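Local coordinates for protein ectonucleotide pyrophosphatase/phosphodiesterase family member 5 (Mus musculus, PDB 5VEO) that probably hydrolyses phosphodiester or pyrophosphate bonds of a restricted range of nucleotides at a zinc-dependent site, at residues Pro84-Ser89 with Asn296-Pro301; Leu69-Glu72 with Ile76-Asn79; Glu93-Tyr98 with Leu141-Ser146. The protein carries 1 engineered substitution. All coordinates share one frame; numbering follows the deposited sequence.

Contact 1 (Pro84-Ser89 with Asn296-Pro301); sequences PILNKS and NDRVQP. With FUC (alpha-L-fucopyranose), chain C; NAG (2-acetamido-2-deoxy-beta-D-glucopyranose), chain B.
Ile-85 turns CG1 away from its own carbonyl carbon (chi1 -56°), and Asp-297 sets CG likewise (chi1 -63°), which brings CG1 to 3.9 Å from Asp-297 OD2. Beside them Leu-86 lays CD1 obliquely against Arg-298, 4.0 Å from NH2, where the arginine chain runs extended from CG to NE. The tightest approach is made by Pro-84: its ring carbon CD, probably made slightly positive by the adjoining nitrogen, lies 3.2 Å from Asp-297 O. No hydrogen bond crosses; the segments are ordered by a bond within 296-301 and by Asp-83, which lies just before 84-89. Asn-296 suits the start of a type I turn because its OD1 takes the N-H of Arg-298 at 2.9 Å, in the carbonyl plane, an Asx turn. Asp-83 fastens both sides: one carboxylate oxygen receives the backbone N of Ile-85 and of Leu-86, the other forms a salt bridge with Arg-298 NE. Within the hairpin turn, in its G1 bulge, Asn-87 carries the N-linked glycan, whose fucose accepts the N-H of Ser-89 through O3. The contact thus lies at the surface, joining the bulged turn of the hairpin 80-83/88-91 to the loop between strands 279-283 and 302-306, with Gln-300 resting on strand 255-260.

Contact 2 (Leu69-Glu72 with Ile76-Asn79); sequences LFAE and IVAN. With AMP (adenosine monophosphate), chain Q.
Ala-71 and Val-77 supply the apolar part of this buried contact, in which the chain turns back on itself around the short helix 71-74. Their alpha carbons come within 5.1 Å of each other, a spacing that the single methyl of alanine suits. Ala-71 CB points at the other segment and meets Val-77 CG1 at 4.5 Å. Val-77 turns CG1 beside its backbone N and CG2 between the N and the carbonyl carbon (chi1 -54°), and it is the first branch that faces the helix.

Methyl-to-carbonyl approaches make up the rest. Val-77 CG1 sits 3.6 Å from Ala-71 O, and Ala-71 CB lies 3.9 Å from Ile-76 O, while the end of the Ile-76 side chain leads the other way, onto Tyr-59 and Tyr-63 of helix 58-67.

No hydrogen bond spans the two segments, and several polar groups find partners outside them. Val-77 O accepts from Tyr-293 OH, and Glu-72 OE2 from the backbone N of His-295, so the buried acid has a partner. Asn-79 binds the nucleotide: its ND2 donates to AMP O1P at 2.8 Å with an angle of 157° at the hydrogen. Its OD1 takes the N-H of Tyr-59, which settles the amide the right way round, with nitrogen toward the phosphate.

The chemistry therefore divides along the chain: small apolar groups close the turn at one end without directional bonds across it, and three residues after Ile-76 an oriented amide, fixed through its oxygen by a backbone N-H, donates to the nucleotide phosphate.

Contact 3 (Glu93-Tyr98 with Leu141-Ser146); sequences EHMDIY and LPYNES. With ZN (zinc ion), chain F; AMP (adenosine monophosphate), chain Q; NAG (2-acetamido-2-deoxy-beta-D-glucopyranose), chain I.
Met-95, Tyr-98 and Tyr-143 build the adenine end of the nucleotide pocket in this phosphodiesterase domain of the alkaline phosphatase clan. Apolar contact comes first: the extended methionine brings CE to the edge of the Tyr-143 ring, 4.0 Å from CD1, while its CG touches AMP N1. This long unbranched side chain suits the place because CG can meet the base while CE reaches the ring and, at 3.6 Å, Tyr-143 O. Among the aromatic groups, Tyr-143 offers a ring face to the adenine, with AMP C5 3.5 Å above its plane; CG anti to the backbone N (chi1 -176°) swings the ring there. The Tyr-98 and Tyr-143 side chains cross at about a right angle, Tyr-98 OH 3.9 Å from Tyr-143 CB.

Polar bonds finish the pocket. AMP N6 donates weakly to Tyr-98 OH, a hydroxyl also bonded to Asp-129, and AMP O2' donates to Tyr-143 OH, which Glu-174 holds as well. With an alanine at Tyr-143, one adenine face would probably lose its cover, O2' this acceptor, and the Met-95 methyl the ring edge beside it. Neighbouring Asn-144 bears a glycan. Glu-145 OE2 binds a zinc ion at 2.1 Å, and AMP O3' joins the same metal at 2.2 Å.

AMP ties contacts 2 and 3 together although they do not touch, their nearest atoms being about 5 Å apart: Asn-79 of contact 2 takes the phosphate, and contact 3 holds the base and ribose. Ala-58 N also binds the nucleotide; its position is probably that of the engineered change that makes this form inactive. Contact 1 stands further back, its centre about 12 Å from that of contact 2 and about 22 Å from that of contact 3. Even so, Asn-296 ND2 reaches Glu-72 O at 2.9 Å, a probable hydrogen bond. Ser-89 O packs 3.6 Å from Asp-96 OD2, where the strand 88-91 leads on into the adenine-binding loop 93-98.

Contact 1 (Pro84-Ser89 with Asn296-Pro301)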
loop_
_atom_site.group_PDB
_atom_site.type_symbol
_atom_site.label_atom_id
_atom_site.label_comp_id
_atom_site.label_asym_id
_atom_site.label_seq_id
_atom_site.Cartn_x
_atom_site.Cartn_y
_atom_site.Cartn_z
ATOM N N PRO A 84 -15.520 -6.514 15.225
ATOM C CA PRO A 84 -16.561 -7.152 16.033
ATOM C C PRO A 84 -17.130 -6.240 17.102
ATOM O O PRO A 84 -18.208 -6.541 17.647
ATOM C CB PRO A 84 -15.819 -8.341 16.644
ATOM C CG PRO A 84 -14.416 -7.836 16.782
ATOM C CD PRO A 84 -14.181 -7.053 15.526
ATOM N N ILE A 85 -16.434 -5.151 17.427
ATOM C CA ILE A 85 -16.946 -4.180 18.389
ATOM C C ILE A 85 -17.956 -3.260 17.717
ATOM O O ILE A 85 -19.031 -2.988 18.262
ATOM C CB ILE A 85 -15.787 -3.379 19.006
ATOM C CG1 ILE A 85 -14.744 -4.314 19.646
ATOM C CG2 ILE A 85 -16.325 -2.347 19.982
ATOM C CD1 ILE A 85 -15.300 -5.389 20.548
ATOM N N LEU A 86 -17.627 -2.774 16.522
ATOM C CA LEU A 86 -18.561 -1.995 15.722
ATOM C C LEU A 86 -19.663 -2.850 15.122
ATOM O O LEU A 86 -20.712 -2.313 14.755
ATOM C CB LEU A 86 -17.814 -1.300 14.586
ATOM C CG LEU A 86 -16.673 -0.362 14.965
ATOM C CD1 LEU A 86 -16.025 0.201 13.709
ATOM C CD2 LEU A 86 -17.190 0.753 15.843
ATOM N N ASN A 87 -19.439 -4.160 15.013
ATOM C CA ASN A 87 -20.248 -5.052 14.185
ATOM C C ASN A 87 -20.451 -4.463 12.788
ATOM O O ASN A 87 -21.566 -4.341 12.275
ATOM C CB ASN A 87 -21.586 -5.386 14.841
ATOM C CG ASN A 87 -22.363 -6.386 14.032
ATOM O OD1 ASN A 87 -21.771 -7.241 13.351
ATOM N ND2 ASN A 87 -23.692 -6.288 14.082
ATOM N N LYS A 88 -19.329 -4.136 12.142
ATOM C CA LYS A 88 -19.344 -3.549 10.814
ATOM C C LYS A 88 -18.246 -4.163 9.971
ATOM O O LYS A 88 -17.146 -4.411 10.466
ATOM C CB LYS A 88 -19.115 -2.041 10.859
ATOM C CG LYS A 88 -20.245 -1.250 11.516
ATOM C CD LYS A 88 -21.508 -1.267 10.683
ATOM C CE LYS A 88 -22.552 -0.341 11.297
ATOM N NZ LYS A 88 -23.944 -0.708 10.945
ATOM N N SER A 89 -18.550 -4.350 8.699
ATOM C CA SER A 89 -17.599 -4.759 7.682
ATOM C C SER A 89 -17.049 -3.561 6.906
ATOM O O SER A 89 -17.690 -2.514 6.771
ATOM C CB SER A 89 -18.265 -5.728 6.706
ATOM O OG SER A 89 -18.545 -6.959 7.325
ATOM N N ASN A 296 -4.937 -5.986 17.642
ATOM C CA ASN A 296 -6.052 -5.208 17.127
ATOM C C ASN A 296 -7.260 -6.122 17.019
ATOM O O ASN A 296 -7.137 -7.257 16.559
ATOM C CB ASN A 296 -5.724 -4.600 15.760
ATOM C CG ASN A 296 -6.688 -3.504 15.370
ATOM O OD1 ASN A 296 -7.840 -3.771 15.007
ATOM N ND2 ASN A 296 -6.227 -2.260 15.439
ATOM N N ASP A 297 -8.428 -5.624 17.446
ATOM C CA ASP A 297 -9.624 -6.460 17.430
ATOM C C ASP A 297 -10.122 -6.756 16.012
ATOM O O ASP A 297 -11.013 -7.602 15.846
ATOM C CB ASP A 297 -10.733 -5.805 18.259
ATOM C CG ASP A 297 -10.367 -5.673 19.739
ATOM O OD1 ASP A 297 -9.568 -6.494 20.248
ATOM O OD2 ASP A 297 -10.900 -4.747 20.397
ATOM N N ARG A 298 -9.566 -6.108 14.988
ATOM C CA ARG A 298 -9.882 -6.453 13.603
ATOM C C ARG A 298 -9.030 -7.591 13.059
ATOM O O ARG A 298 -9.232 -8.013 11.913
ATOM C CB ARG A 298 -9.725 -5.223 12.710
ATOM C CG ARG A 298 -10.715 -4.150 13.067
ATOM C CD ARG A 298 -10.302 -2.810 12.546
ATOM N NE ARG A 298 -11.228 -1.804 13.051
ATOM C CZ ARG A 298 -11.086 -0.498 12.889
ATOM N NH1 ARG A 298 -10.048 -0.008 12.225
ATOM N NH2 ARG A 298 -11.989 0.314 13.419
ATOM N N VAL A 299 -8.097 -8.107 13.847
ATOM C CA VAL A 299 -7.407 -9.339 13.492
ATOM C C VAL A 299 -8.263 -10.503 13.975
ATOM O O VAL A 299 -8.609 -10.598 15.165
ATOM C CB VAL A 299 -5.997 -9.378 14.088
ATOM C CG1 VAL A 299 -5.286 -10.675 13.734
ATOM C CG2 VAL A 299 -5.207 -8.169 13.612
ATOM N N GLN A 300 -8.648 -11.368 13.039
ATOM C CA GLN A 300 -9.609 -12.416 13.338
ATOM C C GLN A 300 -8.987 -13.518 14.196
ATOM O O GLN A 300 -7.763 -13.607 14.317
ATOM C CB GLN A 300 -10.166 -12.996 12.041
ATOM C CG GLN A 300 -10.984 -11.990 11.228
ATOM C CD GLN A 300 -12.121 -11.406 12.035
ATOM O OE1 GLN A 300 -12.808 -12.123 12.768
ATOM N NE2 GLN A 300 -12.310 -10.091 11.928
ATOM N N PRO A 301 -9.820 -14.374 14.805
ATOM C CA PRO A 301 -9.278 -15.368 15.751
ATOM C C PRO A 301 -8.316 -16.358 15.130
ATOM O O PRO A 301 -7.454 -16.897 15.838
ATOM C CB PRO A 301 -10.533 -16.081 16.272
ATOM C CG PRO A 301 -11.623 -15.097 16.118
ATOM C CD PRO A 301 -11.292 -14.321 14.854
HETATM C C1 FUC C . -24.419 -6.322 8.421
HETATM C C2 FUC C . -23.438 -5.382 7.731
HETATM C C3 FUC C . -22.264 -5.108 8.631
HETATM C C4 FUC C . -21.605 -6.436 9.006
HETATM C C5 FUC C . -22.642 -7.335 9.680
HETATM C C6 FUC C . -22.124 -8.735 9.952
HETATM O O2 FUC C . -24.049 -4.180 7.393
HETATM O O3 FUC C . -21.321 -4.307 7.927
HETATM O O4 FUC C . -21.091 -7.059 7.819
HETATM O O5 FUC C . -23.796 -7.502 8.858
HETATM C C1 NAG B . -24.546 -7.140 13.306
HETATM C C2 NAG B . -25.764 -7.639 14.067
HETATM C C3 NAG B . -26.634 -8.504 13.158
HETATM C C4 NAG B . -26.938 -7.780 11.852
HETATM C C5 NAG B . -25.692 -7.170 11.217
HETATM C C6 NAG B . -26.054 -6.230 10.095
HETATM C C7 NAG B . -25.446 -7.896 16.483
HETATM C C8 NAG B . -24.940 -8.784 17.576
HETATM N N2 NAG B . -25.345 -8.383 15.241
HETATM O O3 NAG B . -27.862 -8.810 13.818
HETATM O O4 NAG B . -27.440 -8.702 10.897
HETATM O O5 NAG B . -24.965 -6.395 12.177
HETATM O O6 NAG B . -24.917 -5.579 9.546
HETATM O O7 NAG B . -25.926 -6.788 16.711
#

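Contact 2 (Leu69-Glu72 with Ile76-Asn79)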
loop_
_atom_site.group_PDB
_atom_site.type_symbol
_atom_site.label_atom_id
_atom_site.label_comp_id
_atom_site.label_asym_id
_atom_site.label_seq_id
_atom_site.Cartn_x
_atom_site.Cartn_y
_atom_site.Cartn_z
ATOM N N LEU A 69 2.801 4.076 10.952
ATOM C CA LEU A 69 2.395 3.049 11.899
ATOM C C LEU A 69 2.264 1.684 11.239
ATOM O O LEU A 69 1.899 1.565 10.072
ATOM C CB LEU A 69 1.055 3.400 12.530
ATOM C CG LEU A 69 1.058 4.614 13.477
ATOM C CD1 LEU A 69 -0.369 5.042 13.769
ATOM C CD2 LEU A 69 1.799 4.276 14.739
ATOM N N PHE A 70 2.533 0.649 12.024
ATOM C CA PHE A 70 2.166 -0.705 11.641
ATOM C C PHE A 70 0.652 -0.866 11.658
ATOM O O PHE A 70 -0.078 -0.074 12.277
ATOM C CB PHE A 70 2.806 -1.714 12.588
ATOM C CG PHE A 70 4.285 -1.783 12.465
ATOM C CD1 PHE A 70 4.864 -2.238 11.297
ATOM C CD2 PHE A 70 5.104 -1.390 13.508
ATOM C CE1 PHE A 70 6.240 -2.317 11.173
ATOM C CE2 PHE A 70 6.484 -1.470 13.393
ATOM C CZ PHE A 70 7.050 -1.919 12.222
ATOM N N ALA A 71 0.176 -1.898 10.948
ATOM C CA ALA A 71 -1.264 -2.067 10.753
ATOM C C ALA A 71 -2.012 -2.327 12.058
ATOM O O ALA A 71 -3.159 -1.887 12.205
ATOM C CB ALA A 71 -1.542 -3.193 9.751
ATOM N N GLU A 72 -1.410 -3.038 13.018
ATOM C CA GLU A 72 -2.134 -3.265 14.260
ATOM C C GLU A 72 -2.404 -1.959 14.999
ATOM O O GLU A 72 -3.347 -1.904 15.797
ATOM C CB GLU A 72 -1.380 -4.251 15.166
ATOM C CG GLU A 72 -0.095 -3.697 15.791
ATOM C CD GLU A 72 0.713 -4.744 16.546
ATOM O OE1 GLU A 72 1.808 -4.392 17.041
ATOM O OE2 GLU A 72 0.268 -5.904 16.653
ATOM N N ILE A 76 -6.112 -0.229 9.843
ATOM C CA ILE A 76 -6.494 -0.664 8.489
ATOM C C ILE A 76 -5.676 -1.924 8.229
ATOM O O ILE A 76 -4.589 -1.901 7.642
ATOM C CB ILE A 76 -6.264 0.430 7.439
ATOM C CG1 ILE A 76 -7.081 1.695 7.748
ATOM C CG2 ILE A 76 -6.609 -0.088 6.050
ATOM C CD1 ILE A 76 -8.582 1.537 7.603
ATOM N N VAL A 77 -6.183 -3.051 8.740
ATOM C CA VAL A 77 -5.390 -4.282 8.750
ATOM C C VAL A 77 -5.523 -5.086 7.462
ATOM O O VAL A 77 -4.704 -5.981 7.225
ATOM C CB VAL A 77 -5.730 -5.179 9.959
ATOM C CG1 VAL A 77 -5.604 -4.398 11.263
ATOM C CG2 VAL A 77 -7.108 -5.790 9.862
ATOM N N ALA A 78 -6.490 -4.772 6.610
ATOM C CA ALA A 78 -6.710 -5.498 5.370
ATOM C C ALA A 78 -7.613 -4.657 4.478
ATOM O O ALA A 78 -8.199 -3.665 4.919
ATOM C CB ALA A 78 -7.336 -6.871 5.642
ATOM N N ASN A 79 -7.746 -5.086 3.214
ATOM C CA ASN A 79 -8.713 -4.483 2.305
ATOM C C ASN A 79 -10.129 -4.922 2.620
ATOM O O ASN A 79 -11.073 -4.263 2.192
ATOM C CB ASN A 79 -8.438 -4.863 0.857
ATOM C CG ASN A 79 -7.112 -4.343 0.339
ATOM O OD1 ASN A 79 -6.491 -3.419 0.889
ATOM N ND2 ASN A 79 -6.696 -4.919 -0.764
HETATM P P AMP Q . -4.619 -4.005 -3.947
HETATM O O1P AMP Q . -4.599 -4.450 -2.516
HETATM O O2P AMP Q . -4.854 -5.180 -4.904
HETATM O O3P AMP Q . -3.372 -3.220 -4.350
HETATM O "O5'" AMP Q . -5.848 -2.999 -4.150
HETATM C "C5'" AMP Q . -5.794 -2.044 -5.220
HETATM C "C4'" AMP Q . -7.130 -1.768 -5.852
HETATM O "O4'" AMP Q . -7.881 -0.940 -4.974
HETATM C "C3'" AMP Q . -7.029 -0.983 -7.161
HETATM O "O3'" AMP Q . -7.313 -1.818 -8.262
HETATM C "C2'" AMP Q . -8.089 0.117 -7.045
HETATM O "O2'" AMP Q . -8.982 0.198 -8.123
HETATM C "C1'" AMP Q . -8.805 -0.222 -5.753
HETATM N N9 AMP Q . -9.221 0.946 -5.010
HETATM C C8 AMP Q . -8.441 1.888 -4.452
HETATM N N7 AMP Q . -9.213 2.807 -3.822
HETATM C C5 AMP Q . -10.501 2.409 -3.996
HETATM C C6 AMP Q . -11.835 2.898 -3.592
HETATM N N6 AMP Q . -11.943 4.024 -2.865
HETATM N N1 AMP Q . -12.919 2.196 -3.967
HETATM C C2 AMP Q . -12.842 1.065 -4.690
HETATM N N3 AMP Q . -11.671 0.544 -5.092
HETATM C C4 AMP Q . -10.501 1.189 -4.779
#

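Contact 3 (Glu93-Tyr98 with Leu141-Ser146)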
loop_
_atom_site.group_PDB
_atom_site.type_symbol
_atom_site.label_atom_id
_atom_site.label_comp_id
_atom_site.label_asym_id
_atom_site.label_seq_id
_atom_site.Cartn_x
_atom_site.Cartn_y
_atom_site.Cartn_z
ATOM N N GLU A 93 -13.629 -4.206 -2.332
ATOM C CA GLU A 93 -14.249 -4.669 -3.570
ATOM C C GLU A 93 -15.659 -4.126 -3.741
ATOM O O GLU A 93 -16.132 -3.994 -4.875
ATOM C CB GLU A 93 -14.269 -6.198 -3.615
ATOM C CG GLU A 93 -12.901 -6.819 -3.837
ATOM C CD GLU A 93 -12.100 -6.941 -2.559
ATOM O OE1 GLU A 93 -12.607 -6.497 -1.506
ATOM O OE2 GLU A 93 -10.968 -7.487 -2.613
ATOM N N HIS A 94 -16.346 -3.815 -2.643
ATOM C CA HIS A 94 -17.670 -3.208 -2.688
ATOM C C HIS A 94 -17.629 -1.689 -2.554
ATOM O O HIS A 94 -18.682 -1.057 -2.399
ATOM C CB HIS A 94 -18.540 -3.808 -1.586
ATOM C CG HIS A 94 -18.769 -5.276 -1.742
ATOM N ND1 HIS A 94 -18.478 -6.188 -0.749
ATOM C CD2 HIS A 94 -19.257 -5.995 -2.780
ATOM C CE1 HIS A 94 -18.769 -7.406 -1.172
ATOM N NE2 HIS A 94 -19.241 -7.316 -2.402
ATOM N N MET A 95 -16.446 -1.092 -2.606
ATOM C CA MET A 95 -16.289 0.342 -2.386
ATOM C C MET A 95 -16.815 0.758 -1.010
ATOM O O MET A 95 -17.235 1.897 -0.807
ATOM C CB MET A 95 -16.988 1.122 -3.497
ATOM C CG MET A 95 -16.322 2.409 -3.809
ATOM S SD MET A 95 -16.609 3.048 -5.461
ATOM C CE MET A 95 -15.699 4.562 -5.138
ATOM N N ASP A 96 -16.771 -0.168 -0.058
ATOM C CA ASP A 96 -17.365 0.016 1.267
ATOM C C ASP A 96 -16.257 0.331 2.272
ATOM O O ASP A 96 -15.956 -0.451 3.186
ATOM C CB ASP A 96 -18.148 -1.238 1.654
ATOM C CG ASP A 96 -18.882 -1.105 2.975
ATOM O OD1 ASP A 96 -19.128 0.034 3.431
ATOM O OD2 ASP A 96 -19.205 -2.164 3.566
ATOM N N ILE A 97 -15.649 1.509 2.077
ATOM C CA ILE A 97 -14.495 1.961 2.837
ATOM C C ILE A 97 -14.736 3.285 3.543
ATOM O O ILE A 97 -13.795 3.856 4.094
ATOM C CB ILE A 97 -13.254 2.088 1.934
ATOM C CG1 ILE A 97 -13.450 3.260 0.937
ATOM C CG2 ILE A 97 -13.001 0.769 1.274
ATOM C CD1 ILE A 97 -12.212 4.039 0.610
ATOM N N TYR A 98 -15.954 3.818 3.497
ATOM C CA TYR A 98 -16.179 5.208 3.883
ATOM C C TYR A 98 -16.680 5.356 5.309
ATOM O O TYR A 98 -16.962 6.478 5.732
ATOM C CB TYR A 98 -17.139 5.883 2.881
ATOM C CG TYR A 98 -16.465 5.998 1.547
ATOM C CD1 TYR A 98 -15.558 7.021 1.293
ATOM C CD2 TYR A 98 -16.650 5.032 0.571
ATOM C CE1 TYR A 98 -14.877 7.090 0.084
ATOM C CE2 TYR A 98 -15.979 5.100 -0.639
ATOM C CZ TYR A 98 -15.095 6.125 -0.873
ATOM O OH TYR A 98 -14.424 6.159 -2.071
ATOM N N LEU A 141 -10.158 14.385 -4.847
ATOM C CA LEU A 141 -11.082 13.838 -5.832
ATOM C C LEU A 141 -11.854 12.658 -5.254
ATOM O O LEU A 141 -11.246 11.754 -4.668
ATOM C CB LEU A 141 -10.335 13.382 -7.084
ATOM C CG LEU A 141 -9.358 14.379 -7.730
ATOM C CD1 LEU A 141 -8.686 13.777 -8.970
ATOM C CD2 LEU A 141 -10.058 15.700 -8.071
ATOM N N PRO A 142 -13.175 12.595 -5.405
ATOM C CA PRO A 142 -13.884 11.339 -5.130
ATOM C C PRO A 142 -13.276 10.197 -5.929
ATOM O O PRO A 142 -12.985 10.342 -7.114
ATOM C CB PRO A 142 -15.317 11.648 -5.579
ATOM C CG PRO A 142 -15.410 13.129 -5.475
ATOM C CD PRO A 142 -14.081 13.605 -5.958
ATOM N N TYR A 143 -13.044 9.058 -5.278
ATOM C CA TYR A 143 -12.335 7.991 -5.975
ATOM C C TYR A 143 -13.104 7.556 -7.218
ATOM O O TYR A 143 -14.308 7.256 -7.166
ATOM C CB TYR A 143 -12.089 6.768 -5.089
ATOM C CG TYR A 143 -11.275 5.748 -5.859
ATOM C CD1 TYR A 143 -11.868 4.647 -6.447
ATOM C CD2 TYR A 143 -9.919 5.957 -6.083
ATOM C CE1 TYR A 143 -11.129 3.733 -7.181
ATOM C CE2 TYR A 143 -9.165 5.053 -6.823
ATOM C CZ TYR A 143 -9.789 3.953 -7.400
ATOM O OH TYR A 143 -9.038 3.050 -8.130
ATOM N N ASN A 144 -12.386 7.485 -8.333
ATOM C CA ASN A 144 -12.977 7.045 -9.589
ATOM C C ASN A 144 -11.845 6.511 -10.453
ATOM O O ASN A 144 -11.039 7.285 -10.978
ATOM C CB ASN A 144 -13.727 8.186 -10.270
ATOM C CG ASN A 144 -14.491 7.721 -11.483
ATOM O OD1 ASN A 144 -14.044 6.825 -12.196
ATOM N ND2 ASN A 144 -15.654 8.322 -11.730
ATOM N N GLU A 145 -11.793 5.190 -10.594
ATOM C CA GLU A 145 -10.714 4.538 -11.325
ATOM C C GLU A 145 -10.683 4.926 -12.798
ATOM O O GLU A 145 -9.636 4.775 -13.448
ATOM C CB GLU A 145 -10.869 3.023 -11.158
ATOM C CG GLU A 145 -9.750 2.227 -11.737
ATOM C CD GLU A 145 -9.761 0.803 -11.237
ATOM O OE1 GLU A 145 -10.840 0.347 -10.803
ATOM O OE2 GLU A 145 -8.694 0.147 -11.244
ATOM N N SER A 146 -11.810 5.413 -13.343
ATOM C CA SER A 146 -11.895 5.785 -14.753
ATOM C C SER A 146 -11.224 7.108 -15.077
ATOM O O SER A 146 -11.064 7.424 -16.261
ATOM C CB SER A 146 -13.357 5.867 -15.185
ATOM O OG SER A 146 -13.979 4.608 -15.011
HETATM ZN ZN ZN F . -8.208 -1.615 -10.231
HETATM P P AMP Q . -4.619 -4.005 -3.947
HETATM O O1P AMP Q . -4.599 -4.450 -2.516
HETATM O O2P AMP Q . -4.854 -5.180 -4.904
HETATM O O3P AMP Q . -3.372 -3.220 -4.350
HETATM O "O5'" AMP Q . -5.848 -2.999 -4.150
HETATM C "C5'" AMP Q . -5.794 -2.044 -5.220
HETATM C "C4'" AMP Q . -7.130 -1.768 -5.852
HETATM O "O4'" AMP Q . -7.881 -0.940 -4.974
HETATM C "C3'" AMP Q . -7.029 -0.983 -7.161
HETATM O "O3'" AMP Q . -7.313 -1.818 -8.262
HETATM C "C2'" AMP Q . -8.089 0.117 -7.045
HETATM O "O2'" AMP Q . -8.982 0.198 -8.123
HETATM C "C1'" AMP Q . -8.805 -0.222 -5.753
HETATM N N9 AMP Q . -9.221 0.946 -5.010
HETATM C C8 AMP Q . -8.441 1.888 -4.452
HETATM N N7 AMP Q . -9.213 2.807 -3.822
HETATM C C5 AMP Q . -10.501 2.409 -3.996
HETATM C C6 AMP Q . -11.835 2.898 -3.592
HETATM N N6 AMP Q . -11.943 4.024 -2.865
HETATM N N1 AMP Q . -12.919 2.196 -3.967
HETATM C C2 AMP Q . -12.842 1.065 -4.690
HETATM N N3 AMP Q . -11.671 0.544 -5.092
HETATM C C4 AMP Q . -10.501 1.189 -4.779
HETATM C C1 NAG I . -16.446 7.923 -12.860
HETATM C C2 NAG I . -17.935 8.015 -12.553
HETATM C C3 NAG I . -18.718 7.411 -13.693
HETATM C C4 NAG I . -18.400 8.143 -14.987
HETATM C C5 NAG I . -16.896 8.278 -15.260
HETATM C C6 NAG I . -16.660 9.330 -16.327
HETATM C C7 NAG I . -19.087 7.871 -10.385
HETATM C C8 NAG I . -19.321 7.035 -9.160
HETATM N N2 NAG I . -18.268 7.348 -11.304
HETATM O O3 NAG I . -20.110 7.539 -13.423
HETATM O O4 NAG I . -18.984 7.437 -16.075
HETATM O O5 NAG I . -16.150 8.669 -14.085
HETATM O O6 NAG I . -15.392 9.965 -16.246
HETATM O O7 NAG I . -19.618 8.969 -10.533
HETATM O O HOH W 1 -9.997 -3.032 -9.633
HETATM O O HOH W 2 -10.491 -1.925 -11.142
HETATM O O HOH W 3 -8.796 -1.669 -12.533
#